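PDB 4ILT: intradiol ring-cleavage dioxygenase from Streptomyces sp. SirexAA-E, which probably catalyses iron(III)-dependent intradiol cleavage of catechol-type aromatic rings, as the dioxygenase domain of a secreted enzyme that also carries a lignin- or carbohydrate-binding domain. Local coordinates for residues 5-10 against 128-133; 49-54 against 102-107. All coordinates share one frame; numbering follows the deposited sequence.

In the fold
From the N terminus the chain first runs through the irregular segment 5-10, which lies ahead of strand 32-40. Contact 1 joins it to residues 128-133, in the loop between strands 111-116 and 136-138, and so closes a long loop of 117 residues. Contact 2 falls entirely within that span: it closes a shorter loop of 47 residues by pairing strand 51-55 with strand 98-104 in the four-stranded antiparallel sheet. The centres of the two contacts are about 17 Å apart, yet a salt bridge between E9 and K102 links them. The N-terminal segment is thereby fastened both to a late loop and to the strand that carries two of the iron ligands, H98 and H100.

Contact 1: 5-10 against 128-133; sequences PDQMEG and LFDPAL
The amide nitrogen NE2 of Q7 is shared by two acceptors, the backbone oxygen of L128 and a water 3.0 Å from NE2. The bond to L128 O is bent (147° at the hydrogen), and its modelled length is doubtfully short. The water in turn donates to OD2 of D130 at 2.7 Å, while OE1 of Q7 is hydrogen-bonded to the hydroxyl of Y116; a carbonyl can only accept, so L128 O is consistent with NE2 on its side. With CG of Q7 beside its backbone N (chi1 -62°) and the chain extended beyond, the amide is carried in among L128, D130 and L133, whose CD1 lies 3.4 Å from NE2. OD1 of D130 accepts from A132 N at 2.9 Å in an Asx turn, met from above the carboxylate plane. Farther out, P5 CG rests on A132 CB at 3.7 Å, and M8 CE reaches L128 CD1 at 4.0 Å. A leucine in place of Q7 would probably leave the L128 carbonyl, the water and Y116 without their shared mate. The join thus rests on one neutral amide, with D130 reached through water and no charge pair between the two segments, and on apolar contacts of P5 and M8.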
loop_
_atom_site.group_PDB
_atom_site.type_symbol
_atom_site.label_atom_id
_atom_site.label_comp_id
_atom_site.label_asym_id
_atom_site.label_seq_id
_atom_site.Cartn_x
_atom_site.Cartn_y
_atom_site.Cartn_z
ATOM N N PRO A 5 -11.341 4.710 3.444
ATOM C CA PRO A 5 -11.973 5.318 2.274
ATOM C C PRO A 5 -11.501 4.617 1.030
ATOM O O PRO A 5 -10.380 4.146 1.032
ATOM C CB PRO A 5 -11.405 6.739 2.252
ATOM C CG PRO A 5 -10.771 6.956 3.539
ATOM C CD PRO A 5 -10.399 5.638 4.095
ATOM N N ASP A 6 -12.336 4.535 0.005
ATOM C CA ASP A 6 -11.924 4.023 -1.299
ATOM C C ASP A 6 -11.426 5.176 -2.168
ATOM O O ASP A 6 -11.864 6.309 -2.004
ATOM C CB ASP A 6 -13.090 3.339 -1.997
ATOM C CG ASP A 6 -14.259 4.291 -2.231
ATOM O OD1 ASP A 6 -14.611 5.048 -1.292
ATOM O OD2 ASP A 6 -14.808 4.302 -3.356
ATOM N N GLN A 7 -10.495 4.888 -3.070
ATOM C CA GLN A 7 -10.037 5.861 -4.062
ATOM C C GLN A 7 -9.918 5.233 -5.456
ATOM O O GLN A 7 -10.190 4.041 -5.638
ATOM C CB GLN A 7 -8.708 6.501 -3.647
ATOM C CG GLN A 7 -8.773 7.297 -2.348
ATOM C CD GLN A 7 -7.686 8.352 -2.258
ATOM O OE1 GLN A 7 -6.622 8.225 -2.866
ATOM N NE2 GLN A 7 -7.951 9.407 -1.490
ATOM N N MET A 8 -9.562 6.051 -6.445
ATOM C CA MET A 8 -9.302 5.575 -7.799
ATOM C C MET A 8 -8.224 4.477 -7.860
ATOM O O MET A 8 -7.211 4.529 -7.149
ATOM C CB MET A 8 -8.805 6.743 -8.651
ATOM C CG MET A 8 -9.874 7.517 -9.401
ATOM S SD MET A 8 -9.163 9.001 -10.146
ATOM C CE MET A 8 -7.469 8.454 -10.413
ATOM N N GLU A 9 -8.420 3.531 -8.773
ATOM C CA GLU A 9 -7.410 2.548 -9.144
ATOM C C GLU A 9 -6.235 3.232 -9.848
ATOM O O GLU A 9 -5.086 2.799 -9.733
ATOM C CB GLU A 9 -8.044 1.521 -10.079
ATOM C CG GLU A 9 -7.512 0.116 -10.036
ATOM C CD GLU A 9 -8.345 -0.808 -10.925
ATOM O OE1 GLU A 9 -9.168 -1.590 -10.391
ATOM O OE2 GLU A 9 -8.187 -0.745 -12.165
ATOM N N GLY A 10 -6.525 4.289 -10.597
ATOM C CA GLY A 10 -5.514 4.907 -11.422
ATOM C C GLY A 10 -5.311 4.115 -12.699
ATOM O O GLY A 10 -5.980 3.097 -12.902
ATOM N N LEU A 128 -6.480 13.821 -4.739
ATOM C CA LEU A 128 -6.719 12.484 -4.185
ATOM C C LEU A 128 -6.159 12.310 -2.770
ATOM O O LEU A 128 -6.525 11.365 -2.067
ATOM C CB LEU A 128 -6.129 11.391 -5.075
ATOM C CG LEU A 128 -6.801 10.982 -6.380
ATOM C CD1 LEU A 128 -6.041 9.797 -6.951
ATOM C CD2 LEU A 128 -8.242 10.622 -6.148
ATOM N N PHE A 129 -5.255 13.200 -2.367
ATOM C CA PHE A 129 -4.682 13.126 -1.032
ATOM C C PHE A 129 -5.776 13.279 0.018
ATOM O O PHE A 129 -6.614 14.188 -0.055
ATOM C CB PHE A 129 -3.591 14.159 -0.804
ATOM C CG PHE A 129 -3.096 14.195 0.618
ATOM C CD1 PHE A 129 -2.118 13.308 1.046
ATOM C CD2 PHE A 129 -3.630 15.091 1.542
ATOM C CE1 PHE A 129 -1.658 13.337 2.351
ATOM C CE2 PHE A 129 -3.187 15.112 2.846
ATOM C CZ PHE A 129 -2.197 14.238 3.251
ATOM N N ASP A 130 -5.734 12.374 0.988
ATOM C CA ASP A 130 -6.715 12.263 2.055
ATOM C C ASP A 130 -5.986 11.885 3.342
ATOM O O ASP A 130 -5.286 10.869 3.375
ATOM C CB ASP A 130 -7.709 11.168 1.694
ATOM C CG ASP A 130 -8.846 11.059 2.679
ATOM O OD1 ASP A 130 -8.649 11.441 3.864
ATOM O OD2 ASP A 130 -9.927 10.560 2.268
ATOM N N PRO A 131 -6.158 12.679 4.408
ATOM C CA PRO A 131 -5.498 12.349 5.686
ATOM C C PRO A 131 -5.797 10.928 6.208
ATOM O O PRO A 131 -4.911 10.288 6.775
ATOM C CB PRO A 131 -6.051 13.416 6.649
ATOM C CG PRO A 131 -6.302 14.593 5.762
ATOM C CD PRO A 131 -6.793 14.008 4.437
ATOM N N ALA A 132 -7.005 10.421 5.978
ATOM C CA ALA A 132 -7.361 9.077 6.425
ATOM C C ALA A 132 -6.458 7.991 5.811
ATOM O O ALA A 132 -6.428 6.847 6.263
ATOM C CB ALA A 132 -8.832 8.798 6.102
ATOM N N LEU A 133 -5.731 8.353 4.768
ATOM C CA LEU A 133 -4.939 7.392 4.018
ATOM C C LEU A 133 -3.440 7.635 4.218
ATOM O O LEU A 133 -2.624 7.085 3.500
ATOM C CB LEU A 133 -5.338 7.455 2.536
ATOM C CG LEU A 133 -6.757 6.914 2.341
ATOM C CD1 LEU A 133 -7.211 7.124 0.931
ATOM C CD2 LEU A 133 -6.760 5.426 2.653
HETATM O O HOH W 1 -10.605 9.591 -0.166
#

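Contact 2: 49-54 against 102-107; sequences GVLLDF and KAQAPG
L51 and Q104 form a hydrogen-bonded pair, each backbone N giving to the other's O, and D53 and K102 repeat the pattern two residues on. Between them L52 and A103 make a non-hydrogen-bonded pair. The strands run antiparallel, at 171° between directions, with the axes of 51-54 and 102-104 coming within 4.7 Å. The straightest of the four bonds is D53 N to K102 O (2.8 Å, 168° at the hydrogen).

The close packing is on the buried face of L52 and A103. L52 has CG beside its backbone N (chi1 -71°), and its CD2 branch reaches across to A103 CB at 3.6 Å. F82, from strand 81-87 of the other sheet, also touches L52, so this face looks toward the second sheet.

On the face of L51, D53, K102 and Q104 the side chains of the two strands meet less closely: CD2 of L51 comes only to 3.9 Å from OE1 of Q104, the two chains crossing at a slant. The D53 end is nevertheless buried, with F13 against it. The polar groups look elsewhere, D53 to S17, K102 to E9 and T112, and Q104 to the backbone oxygen of R108; K102 also makes a cation-pi contact with F13. The solvent side is at P106, past the ladder, where the exposed ring laps G49, just before strand 51-55, its CG 3.4 Å from G49 O and its CD 4.1 Å from V50 CG2. G49 takes a left-handed backbone conformation, easiest for glycine.

Within the beta-rich fold of intradiol dioxygenases, this pair forms the middle of a four-stranded antiparallel sheet, flanked by strand 71-75 beside 51-55 and by strand 111-116 beside 98-104.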
loop_
_atom_site.group_PDB
_atom_site.type_symbol
_atom_site.label_atom_id
_atom_site.label_comp_id
_atom_site.label_asym_id
_atom_site.label_seq_id
_atom_site.Cartn_x
_atom_site.Cartn_y
_atom_site.Cartn_z
ATOM N N GLY A 49 -6.653 -13.736 6.829
ATOM C CA GLY A 49 -6.852 -14.177 5.452
ATOM C C GLY A 49 -7.411 -13.116 4.512
ATOM O O GLY A 49 -8.045 -13.456 3.499
ATOM N N VAL A 50 -7.201 -11.839 4.851
ATOM C CA VAL A 50 -7.630 -10.726 3.995
ATOM C C VAL A 50 -6.610 -10.455 2.880
ATOM O O VAL A 50 -5.430 -10.228 3.145
ATOM C CB VAL A 50 -7.823 -9.425 4.809
ATOM C CG1 VAL A 50 -8.326 -8.311 3.903
ATOM C CG2 VAL A 50 -8.801 -9.643 5.949
ATOM N N LEU A 51 -7.080 -10.415 1.639
ATOM C CA LEU A 51 -6.191 -10.169 0.518
ATOM C C LEU A 51 -5.763 -8.719 0.431
ATOM O O LEU A 51 -6.574 -7.801 0.547
ATOM C CB LEU A 51 -6.840 -10.598 -0.785
ATOM C CG LEU A 51 -6.088 -10.245 -2.067
ATOM C CD1 LEU A 51 -4.796 -11.033 -2.138
ATOM C CD2 LEU A 51 -6.982 -10.565 -3.273
ATOM N N LEU A 52 -4.462 -8.538 0.276
ATOM C CA LEU A 52 -3.862 -7.226 0.125
ATOM C C LEU A 52 -2.962 -7.241 -1.094
ATOM O O LEU A 52 -1.923 -7.906 -1.123
ATOM C CB LEU A 52 -3.037 -6.845 1.377
ATOM C CG LEU A 52 -3.760 -6.503 2.688
ATOM C CD1 LEU A 52 -2.771 -6.230 3.793
ATOM C CD2 LEU A 52 -4.680 -5.278 2.521
ATOM N N ASP A 53 -3.380 -6.511 -2.113
ATOM C CA ASP A 53 -2.661 -6.515 -3.371
ATOM C C ASP A 53 -2.087 -5.104 -3.574
ATOM O O ASP A 53 -2.841 -4.131 -3.704
ATOM C CB ASP A 53 -3.628 -6.876 -4.495
ATOM C CG ASP A 53 -2.930 -7.227 -5.783
ATOM O OD1 ASP A 53 -1.664 -7.213 -5.812
ATOM O OD2 ASP A 53 -3.669 -7.490 -6.774
ATOM N N PHE A 54 -0.763 -4.993 -3.576
ATOM C CA PHE A 54 -0.113 -3.688 -3.611
ATOM C C PHE A 54 0.500 -3.448 -4.951
ATOM O O PHE A 54 0.857 -4.402 -5.658
ATOM C CB PHE A 54 1.025 -3.641 -2.603
ATOM C CG PHE A 54 0.583 -3.751 -1.182
ATOM C CD1 PHE A 54 0.361 -2.600 -0.423
ATOM C CD2 PHE A 54 0.376 -4.996 -0.605
ATOM C CE1 PHE A 54 -0.048 -2.698 0.890
ATOM C CE2 PHE A 54 -0.035 -5.120 0.704
ATOM C CZ PHE A 54 -0.247 -3.975 1.463
ATOM N N LYS A 102 -5.328 -2.946 -3.078
ATOM C CA LYS A 102 -6.653 -3.480 -3.106
ATOM C C LYS A 102 -6.723 -4.411 -1.900
ATOM O O LYS A 102 -5.822 -5.244 -1.660
ATOM C CB LYS A 102 -6.914 -4.217 -4.421
ATOM C CG LYS A 102 -7.354 -3.298 -5.582
ATOM C CD LYS A 102 -7.136 -3.977 -6.935
ATOM C CE LYS A 102 -7.500 -3.107 -8.136
ATOM N NZ LYS A 102 -8.961 -2.941 -8.303
ATOM N N ALA A 103 -7.772 -4.245 -1.110
ATOM C CA ALA A 103 -7.953 -5.089 0.057
ATOM C C ALA A 103 -9.273 -5.783 -0.121
ATOM O O ALA A 103 -10.258 -5.176 -0.559
ATOM C CB ALA A 103 -7.944 -4.283 1.322
ATOM N N GLN A 104 -9.287 -7.068 0.192
ATOM C CA GLN A 104 -10.491 -7.860 0.032
ATOM C C GLN A 104 -10.590 -8.851 1.174
ATOM O O GLN A 104 -9.741 -9.731 1.322
ATOM C CB GLN A 104 -10.494 -8.592 -1.319
ATOM C CG GLN A 104 -11.752 -9.433 -1.531
ATOM C CD GLN A 104 -11.843 -10.054 -2.916
ATOM O OE1 GLN A 104 -10.836 -10.402 -3.529
ATOM N NE2 GLN A 104 -13.065 -10.174 -3.424
ATOM N N ALA A 105 -11.606 -8.669 2.004
ATOM C CA ALA A 105 -11.884 -9.599 3.086
ATOM C C ALA A 105 -12.478 -10.820 2.447
ATOM O O ALA A 105 -13.075 -10.710 1.379
ATOM C CB ALA A 105 -12.879 -8.997 4.059
ATOM N N PRO A 106 -12.304 -11.990 3.080
ATOM C CA PRO A 106 -12.866 -13.228 2.524
ATOM C C PRO A 106 -14.360 -13.103 2.186
ATOM O O PRO A 106 -15.184 -12.863 3.086
ATOM C CB PRO A 106 -12.638 -14.244 3.652
ATOM C CG PRO A 106 -11.379 -13.768 4.310
ATOM C CD PRO A 106 -11.454 -12.250 4.256
ATOM N N GLY A 107 -14.668 -13.225 0.888
ATOM C CA GLY A 107 -16.029 -13.227 0.362
ATOM C C GLY A 107 -16.764 -11.898 0.275
ATOM O O GLY A 107 -17.961 -11.850 -0.006
#